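Local coordinates for protein siderophore enterobactin esterase (Emericella nidulans, PDB 6GUO) that hydrolyses the ester bonds of the bacterial xenosiderophore enterobactin, a step required for the intracellular release of iron, at residues 31-36 against 87-92; 222-227 against 276-281. All blocks are in the same frame, centred on the assembly; numbering follows the deposited sequence.

Both contacts pair strands of one mixed eight-stranded sheet, on opposite sides of the chain's centre. Contact 1 joins the antiparallel strand 31-36, next to the edge strand 18-24, to strand 83-90; contact 2 joins strand 219-225 to the other outermost strand, 273-279. Their centres lie 27 Å apart and their nearest atoms about 17 Å, so neither touches the other. Strands 52-58, 156-164 and 184-188 run between them, and just after 156-164 comes Ser-165 in a GxSxG pattern, consistent with the nucleophile elbow of an alpha/beta-hydrolase. Contacts 1 and 2 therefore lie on either side of that central strand. Each also touches the second subunit of the homodimer.

Contact 1 of 2, residues 31-36 against 87-92; sequences YQIDVS and IAIGYP
The Tyr-31 ring has the carbonyl oxygen of Gly-90 at its edge, in plane, while the Tyr-91 ring lies alongside it, both tyrosines pointing the same way. Their planes are 40° apart, an oblique pairing in which CE1 of Tyr-31 meets CE1 of Tyr-91 at 3.7 Å. In both, CG stands anti to the carbonyl carbon, and the two hydroxyls hydrogen-bond the two carboxylate oxygens of Asp-105; Phe-137 stacks on the Tyr-31 ring. The other flat groups belong to strand 31-36. Gln-32, with CG anti to its backbone N (chi1 178°) and an extended chain, donates from NE2 to OD2 of Asp-34 at 2.9 Å; the acceptor lies in the amide plane and uses its syn lone pair. A water lies 2.8 Å from this OD2, whereas OD1 of Asp-34 accepts from the backbone N of Ala-14 of the second subunit. This buried carboxylate is thus gripped at both oxygens, which would probably favour its charged form.

Four backbone bonds zip the strands in two hydrogen-bonded pairs, Gln-32 with Gly-90 and Asp-34 with Ala-88. The straightest, Ala-88 N to Asp-34 O, is 2.8 Å long at 177°. Ile-33, Val-35, Ile-87 and Ile-89 occupy the opposite face; there Ile-33 and Ile-89 touch loosely, and helix 131-150 packs against Ile-33, Ile-87 and Ile-89. Helix 60-77 covers Asp-34 and Ala-88. The pair is the antiparallel-to-parallel junction near the N-terminal edge of an alpha/beta-hydrolase sheet.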
ATOM      1  N   TYR A  31       2.347  22.466 -10.317  1.00 14.84           N
ATOM      2  CA  TYR A  31       1.839  21.247  -9.711  1.00 18.30           C
ATOM      3  C   TYR A  31       2.082  20.097 -10.673  1.00 19.81           C
ATOM      4  O   TYR A  31       2.266  20.303 -11.877  1.00 19.61           O
ATOM      5  CB  TYR A  31       0.347  21.380  -9.421  1.00 19.79           C
ATOM      6  CG  TYR A  31       0.037  22.353  -8.317  1.00 19.60           C
ATOM      7  CD1 TYR A  31       0.220  21.998  -6.984  1.00 20.45           C
ATOM      8  CD2 TYR A  31      -0.436  23.637  -8.599  1.00 20.84           C
ATOM      9  CE1 TYR A  31      -0.064  22.889  -5.959  1.00 20.95           C
ATOM     10  CE2 TYR A  31      -0.726  24.532  -7.581  1.00 22.96           C
ATOM     11  CZ  TYR A  31      -0.540  24.157  -6.261  1.00 23.10           C
ATOM     12  OH  TYR A  31      -0.817  25.052  -5.248  1.00 24.15           O
ATOM     13  N   GLN A  32       2.100  18.887 -10.127  1.00 19.84           N
ATOM     14  CA  GLN A  32       2.176  17.667 -10.913  1.00 20.34           C
ATOM     15  C   GLN A  32       0.935  16.868 -10.569  1.00 19.79           C
ATOM     16  O   GLN A  32       0.692  16.589  -9.394  1.00 20.04           O
ATOM     17  CB  GLN A  32       3.431  16.869 -10.564  1.00 22.22           C
ATOM     18  CG  GLN A  32       3.564  15.554 -11.322  1.00 23.97           C
ATOM     19  CD  GLN A  32       4.826  14.797 -10.954  1.00 25.61           C
ATOM     20  OE1 GLN A  32       5.930  15.339 -11.026  1.00 28.22           O
ATOM     21  NE2 GLN A  32       4.668  13.536 -10.554  1.00 25.95           N
ATOM     22  N   ILE A  33       0.144  16.523 -11.581  1.00 17.88           N
ATOM     23  CA  ILE A  33      -0.992  15.634 -11.369  1.00 18.76           C
ATOM     24  C   ILE A  33      -0.672  14.280 -11.998  1.00 18.21           C
ATOM     25  O   ILE A  33      -0.206  14.217 -13.133  1.00 18.21           O
ATOM     26  CB  ILE A  33      -2.342  16.243 -11.841  1.00 22.33           C
ATOM     27  CG1 ILE A  33      -2.433  16.409 -13.361  1.00 24.44           C
ATOM     28  CG2 ILE A  33      -2.576  17.589 -11.158  1.00 23.09           C
ATOM     29  CD1 ILE A  33      -3.865  16.516 -13.856  1.00 25.16           C
ATOM     30  N   ASP A  34      -0.867  13.206 -11.232  1.00 16.43           N
ATOM     31  CA  ASP A  34      -0.718  11.847 -11.736  1.00 17.19           C
ATOM     32  C   ASP A  34      -2.119  11.264 -11.781  1.00 15.94           C
ATOM     33  O   ASP A  34      -2.884  11.432 -10.834  1.00 15.92           O
ATOM     34  CB  ASP A  34       0.170  11.010 -10.814  1.00 19.12           C
ATOM     35  CG  ASP A  34       1.641  11.365 -10.929  1.00 21.81           C
ATOM     36  OD1 ASP A  34       2.305  10.869 -11.867  1.00 24.63           O
ATOM     37  OD2 ASP A  34       2.142  12.119 -10.069  1.00 25.46           O
ATOM     38  N   VAL A  35      -2.450  10.608 -12.889  1.00 14.98           N
ATOM     39  CA  VAL A  35      -3.768  10.021 -13.097  1.00 14.13           C
ATOM     40  C   VAL A  35      -3.626   8.562 -13.519  1.00 14.54           C
ATOM     41  O   VAL A  35      -2.834   8.249 -14.402  1.00 14.74           O
ATOM     42  CB  VAL A  35      -4.563  10.794 -14.171  1.00 13.89           C
ATOM     43  CG1 VAL A  35      -5.969  10.220 -14.323  1.00 13.80           C
ATOM     44  CG2 VAL A  35      -4.632  12.276 -13.822  1.00 14.41           C
ATOM     45  N   SER A  36      -4.394   7.674 -12.888  1.00 14.03           N
ATOM     46  CA  SER A  36      -4.476   6.285 -13.317  1.00 13.26           C
ATOM     47  C   SER A  36      -5.922   5.870 -13.489  1.00 13.60           C
ATOM     48  O   SER A  36      -6.815   6.435 -12.861  1.00 13.67           O
ATOM     49  CB  SER A  36      -3.793   5.343 -12.325  1.00 13.66           C
ATOM     50  OG  SER A  36      -4.496   5.271 -11.099  1.00 13.77           O
ATOM     51  N   ILE A  87      -6.631  10.414  -9.025  1.00 13.00           N
ATOM     52  CA  ILE A  87      -6.070  11.717  -9.358  1.00 12.91           C
ATOM     53  C   ILE A  87      -5.228  12.176  -8.173  1.00 13.20           C
ATOM     54  O   ILE A  87      -5.757  12.527  -7.117  1.00 13.71           O
ATOM     55  CB  ILE A  87      -7.170  12.747  -9.682  1.00 13.21           C
ATOM     56  CG1 ILE A  87      -8.118  12.200 -10.761  1.00 13.97           C
ATOM     57  CG2 ILE A  87      -6.527  14.061 -10.127  1.00 12.97           C
ATOM     58  CD1 ILE A  87      -9.356  11.500 -10.241  1.00 14.45           C
ATOM     59  N   ALA A  88      -3.909  12.151  -8.350  1.00 13.37           N
ATOM     60  CA  ALA A  88      -2.976  12.524  -7.304  1.00 13.73           C
ATOM     61  C   ALA A  88      -2.467  13.921  -7.600  1.00 14.65           C
ATOM     62  O   ALA A  88      -1.934  14.157  -8.675  1.00 16.39           O
ATOM     63  CB  ALA A  88      -1.826  11.537  -7.263  1.00 13.83           C
ATOM     64  N   ILE A  89      -2.656  14.842  -6.659  1.00 15.13           N
ATOM     65  CA  ILE A  89      -2.210  16.226  -6.823  1.00 15.81           C
ATOM     66  C   ILE A  89      -0.961  16.416  -5.976  1.00 16.38           C
ATOM     67  O   ILE A  89      -1.011  16.382  -4.735  1.00 16.60           O
ATOM     68  CB  ILE A  89      -3.290  17.258  -6.455  1.00 16.24           C
ATOM     69  CG1 ILE A  89      -4.596  16.970  -7.212  1.00 18.19           C
ATOM     70  CG2 ILE A  89      -2.812  18.672  -6.792  1.00 16.57           C
ATOM     71  CD1 ILE A  89      -5.620  16.207  -6.412  1.00 19.18           C
ATOM     72  N   GLY A  90       0.158  16.604  -6.667  1.00 16.19           N
ATOM     73  CA  GLY A  90       1.461  16.704  -6.042  1.00 16.54           C
ATOM     74  C   GLY A  90       2.325  17.749  -6.709  1.00 16.97           C
ATOM     75  O   GLY A  90       1.823  18.760  -7.212  1.00 17.30           O
ATOM     76  N   TYR A  91       3.627  17.480  -6.730  1.00 18.65           N
ATOM     77  CA  TYR A  91       4.648  18.478  -7.037  1.00 20.06           C
ATOM     78  C   TYR A  91       5.744  17.867  -7.912  1.00 20.75           C
ATOM     79  O   TYR A  91       5.937  16.648  -7.896  1.00 20.15           O
ATOM     80  CB  TYR A  91       5.242  18.989  -5.720  1.00 20.47           C
ATOM     81  CG  TYR A  91       4.187  19.447  -4.747  1.00 20.84           C
ATOM     82  CD1 TYR A  91       3.583  20.689  -4.892  1.00 21.63           C
ATOM     83  CD2 TYR A  91       3.749  18.620  -3.713  1.00 21.90           C
ATOM     84  CE1 TYR A  91       2.600  21.112  -4.020  1.00 23.76           C
ATOM     85  CE2 TYR A  91       2.765  19.036  -2.826  1.00 23.58           C
ATOM     86  CZ  TYR A  91       2.187  20.284  -2.986  1.00 24.38           C
ATOM     87  OH  TYR A  91       1.206  20.705  -2.119  1.00 26.08           O
ATOM     88  N   PRO A  92       6.467  18.706  -8.683  1.00 23.50           N
ATOM     89  CA  PRO A  92       7.557  18.222  -9.533  1.00 25.89           C
ATOM     90  C   PRO A  92       8.826  17.985  -8.710  1.00 29.09           C
ATOM     91  O   PRO A  92       9.783  18.762  -8.778  1.00 34.02           O
ATOM     92  CB  PRO A  92       7.726  19.357 -10.553  1.00 26.13           C
ATOM     93  CG  PRO A  92       7.376  20.576  -9.775  1.00 26.45           C
ATOM     94  CD  PRO A  92       6.247  20.154  -8.871  1.00 23.68           C
TER
HETATM   95  O   HOH W   1       1.137  13.567  -7.859  1.00 21.92           O

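Contact 2 of 2, residues 222-227 against 276-281; sequences LSFGSR and VKEYLD
Packing is tightest around Phe-224, whose CG takes the crowded position between backbone N and carbonyl carbon (chi1 60°), turning the ring toward strand 276-279. CA of Glu-278 sits over the centre of one ring face, 4.2 Å from the centroid, in a CH-pi contact, and CG of Glu-278 comes within 3.5 Å of CE1 of Phe-224. Val-276 brings CG2 to the ring edge, while helix 254-268 packs against Phe-224 and Val-276. On the other face of the sheet, CB of Ser-223 lies in the plane of the Tyr-279 ring, 3.8 Å from CE2, and the Tyr-279 hydroxyl hydrogen-bonds Arg-221.

Beyond the strands the contact loosens. Ser-226 accepts from the Asp-281 backbone N at OG, 2.8 Å away, but Asp-281 and Leu-280 are exposed. The Asp-281 carbonyl oxygen lies over one face of the Arg-227 guanidinium without a hydrogen bond; a water links NE of Arg-227 to OD1 of Asp-281, accepting from NE at 2.9 Å. Leu-280 meets Leu-280 of the second subunit. The 13° strand angle, with Lys-277 bonded to Leu-222 O through N and to Phe-224 N through O, makes this a parallel pair; since 273-279 is the outermost strand, it forms the C-terminal edge of the alpha/beta-hydrolase sheet.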
ATOM      1  N   LEU A 222     -12.285   8.692   9.541  1.00 16.15           N
ATOM      2  CA  LEU A 222     -11.117   9.120  10.306  1.00 15.12           C
ATOM      3  C   LEU A 222     -10.261   7.911  10.609  1.00 15.08           C
ATOM      4  O   LEU A 222     -10.781   6.814  10.794  1.00 16.03           O
ATOM      5  CB  LEU A 222     -11.546   9.761  11.627  1.00 15.74           C
ATOM      6  CG  LEU A 222     -12.155  11.156  11.486  1.00 16.31           C
ATOM      7  CD1 LEU A 222     -13.009  11.492  12.693  1.00 17.38           C
ATOM      8  CD2 LEU A 222     -11.055  12.190  11.291  1.00 16.99           C
ATOM      9  N   SER A 223      -8.950   8.109  10.679  1.00 14.66           N
ATOM     10  CA  SER A 223      -8.060   7.031  11.096  1.00 14.88           C
ATOM     11  C   SER A 223      -6.790   7.549  11.743  1.00 14.70           C
ATOM     12  O   SER A 223      -6.417   8.713  11.571  1.00 14.77           O
ATOM     13  CB  SER A 223      -7.726   6.112   9.915  1.00 15.29           C
ATOM     14  OG  SER A 223      -6.894   6.764   8.970  1.00 16.06           O
ATOM     15  N   PHE A 224      -6.141   6.673  12.503  1.00 14.44           N
ATOM     16  CA  PHE A 224      -4.855   6.976  13.111  1.00 14.79           C
ATOM     17  C   PHE A 224      -4.174   5.677  13.507  1.00 14.47           C
ATOM     18  O   PHE A 224      -4.825   4.639  13.625  1.00 15.25           O
ATOM     19  CB  PHE A 224      -5.016   7.907  14.330  1.00 15.78           C
ATOM     20  CG  PHE A 224      -5.872   7.343  15.431  1.00 15.74           C
ATOM     21  CD1 PHE A 224      -5.301   6.631  16.488  1.00 15.92           C
ATOM     22  CD2 PHE A 224      -7.255   7.522  15.417  1.00 11.22           C
ATOM     23  CE1 PHE A 224      -6.091   6.113  17.508  1.00 12.96           C
ATOM     24  CE2 PHE A 224      -8.048   7.010  16.436  1.00 14.90           C
ATOM     25  CZ  PHE A 224      -7.468   6.303  17.478  1.00 14.24           C
ATOM     26  N   GLY A 225      -2.861   5.733  13.677  1.00 14.57           N
ATOM     27  CA  GLY A 225      -2.105   4.601  14.212  1.00 15.19           C
ATOM     28  C   GLY A 225      -2.058   4.674  15.725  1.00 15.96           C
ATOM     29  O   GLY A 225      -1.909   5.761  16.280  1.00 16.88           O
ATOM     30  N   SER A 226      -2.157   3.526  16.401  1.00 17.02           N
ATOM     31  CA  SER A 226      -2.192   3.505  17.874  1.00 17.56           C
ATOM     32  C   SER A 226      -0.943   4.116  18.517  1.00 17.56           C
ATOM     33  O   SER A 226      -1.027   4.709  19.593  1.00 19.88           O
ATOM     34  CB  SER A 226      -2.415   2.083  18.410  1.00 17.06           C
ATOM     35  OG  SER A 226      -1.257   1.279  18.245  1.00 18.97           O
ATOM     36  N   ARG A 227       0.200   3.981  17.850  1.00 17.51           N
ATOM     37  CA  ARG A 227       1.466   4.495  18.364  1.00 18.48           C
ATOM     38  C   ARG A 227       1.671   5.998  18.184  1.00 19.06           C
ATOM     39  O   ARG A 227       2.629   6.539  18.728  1.00 19.72           O
ATOM     40  CB  ARG A 227       2.639   3.758  17.728  1.00 18.70           C
ATOM     41  CG  ARG A 227       2.661   2.282  18.055  1.00 19.01           C
ATOM     42  CD  ARG A 227       3.877   1.622  17.450  1.00 19.72           C
ATOM     43  NE  ARG A 227       4.084   0.275  17.979  1.00 21.49           N
ATOM     44  CZ  ARG A 227       5.079  -0.534  17.615  1.00 23.95           C
ATOM     45  NH1 ARG A 227       5.978  -0.147  16.712  1.00 26.40           N
ATOM     46  NH2 ARG A 227       5.179  -1.739  18.165  1.00 25.32           N
ATOM     47  N   VAL A 276     -14.454   5.696  12.395  1.00 17.95           N
ATOM     48  CA  VAL A 276     -13.100   5.923  12.887  1.00 17.95           C
ATOM     49  C   VAL A 276     -12.422   4.563  13.025  1.00 18.05           C
ATOM     50  O   VAL A 276     -13.051   3.594  13.465  1.00 18.57           O
ATOM     51  CB  VAL A 276     -13.064   6.724  14.218  1.00 19.45           C
ATOM     52  CG1 VAL A 276     -13.752   5.985  15.361  1.00 21.05           C
ATOM     53  CG2 VAL A 276     -11.626   7.078  14.595  1.00 19.17           C
ATOM     54  N   LYS A 277     -11.150   4.501  12.642  1.00 17.62           N
ATOM     55  CA  LYS A 277     -10.360   3.270  12.732  1.00 18.03           C
ATOM     56  C   LYS A 277      -9.007   3.570  13.366  1.00 18.09           C
ATOM     57  O   LYS A 277      -8.262   4.424  12.881  1.00 17.22           O
ATOM     58  CB  LYS A 277     -10.172   2.655  11.337  1.00 19.30           C
ATOM     59  CG  LYS A 277      -9.233   1.451  11.254  1.00 21.03           C
ATOM     60  CD  LYS A 277      -9.733   0.252  12.046  1.00 23.29           C
ATOM     61  CE  LYS A 277      -8.668  -0.836  12.157  1.00 26.16           C
ATOM     62  NZ  LYS A 277      -8.608  -1.728  10.971  1.00 28.07           N
ATOM     63  N   GLU A 278      -8.706   2.867  14.455  1.00 18.61           N
ATOM     64  CA  GLU A 278      -7.385   2.876  15.060  1.00 19.75           C
ATOM     65  C   GLU A 278      -6.629   1.692  14.487  1.00 19.57           C
ATOM     66  O   GLU A 278      -7.094   0.556  14.604  1.00 20.89           O
ATOM     67  CB  GLU A 278      -7.481   2.734  16.581  1.00 21.72           C
ATOM     68  CG  GLU A 278      -6.133   2.639  17.288  1.00 23.03           C
ATOM     69  CD  GLU A 278      -6.253   2.672  18.800  1.00 26.41           C
ATOM     70  OE1 GLU A 278      -5.281   3.088  19.461  1.00 27.75           O
ATOM     71  OE2 GLU A 278      -7.309   2.274  19.334  1.00 30.61           O
ATOM     72  N   TYR A 279      -5.476   1.953  13.876  1.00 18.96           N
ATOM     73  CA  TYR A 279      -4.625   0.889  13.339  1.00 18.13           C
ATOM     74  C   TYR A 279      -3.598   0.497  14.396  1.00 17.84           C
ATOM     75  O   TYR A 279      -2.684   1.262  14.689  1.00 16.68           O
ATOM     76  CB  TYR A 279      -3.947   1.334  12.037  1.00 17.67           C
ATOM     77  CG  TYR A 279      -4.898   1.354  10.866  1.00 17.03           C
ATOM     78  CD1 TYR A 279      -5.160   0.195  10.148  1.00 18.51           C
ATOM     79  CD2 TYR A 279      -5.556   2.526  10.486  1.00 16.68           C
ATOM     80  CE1 TYR A 279      -6.035   0.191   9.079  1.00 18.28           C
ATOM     81  CE2 TYR A 279      -6.441   2.533   9.416  1.00 17.65           C
ATOM     82  CZ  TYR A 279      -6.679   1.360   8.718  1.00 18.21           C
ATOM     83  OH  TYR A 279      -7.548   1.337   7.663  1.00 18.12           O
ATOM     84  N   LEU A 280      -3.762  -0.692  14.974  1.00 18.56           N
ATOM     85  CA  LEU A 280      -2.896  -1.135  16.068  1.00 18.62           C
ATOM     86  C   LEU A 280      -1.443  -1.280  15.628  1.00 18.44           C
ATOM     87  O   LEU A 280      -1.163  -1.806  14.550  1.00 18.19           O
ATOM     88  CB  LEU A 280      -3.382  -2.463  16.658  1.00 20.34           C
ATOM     89  CG  LEU A 280      -4.679  -2.474  17.461  1.00 23.37           C
ATOM     90  CD1 LEU A 280      -4.911  -3.879  18.006  1.00 24.50           C
ATOM     91  CD2 LEU A 280      -4.656  -1.459  18.599  1.00 25.74           C
ATOM     92  N   ASP A 281      -0.536  -0.783  16.470  1.00 18.60           N
ATOM     93  CA  ASP A 281       0.919  -0.894  16.289  1.00 20.54           C
ATOM     94  C   ASP A 281       1.507  -0.084  15.130  1.00 19.67           C
ATOM     95  O   ASP A 281       2.689  -0.239  14.814  1.00 20.29           O
ATOM     96  CB  ASP A 281       1.365  -2.366  16.155  1.00 22.69           C
ATOM     97  CG  ASP A 281       0.717  -3.280  17.177  1.00 26.32           C
ATOM     98  OD1 ASP A 281       0.575  -2.885  18.357  1.00 28.97           O
ATOM     99  OD2 ASP A 281       0.350  -4.406  16.790  1.00 31.83           O
TER
HETATM  100  O   HOH W   2       2.059  -0.812  19.781  1.00 30.80           O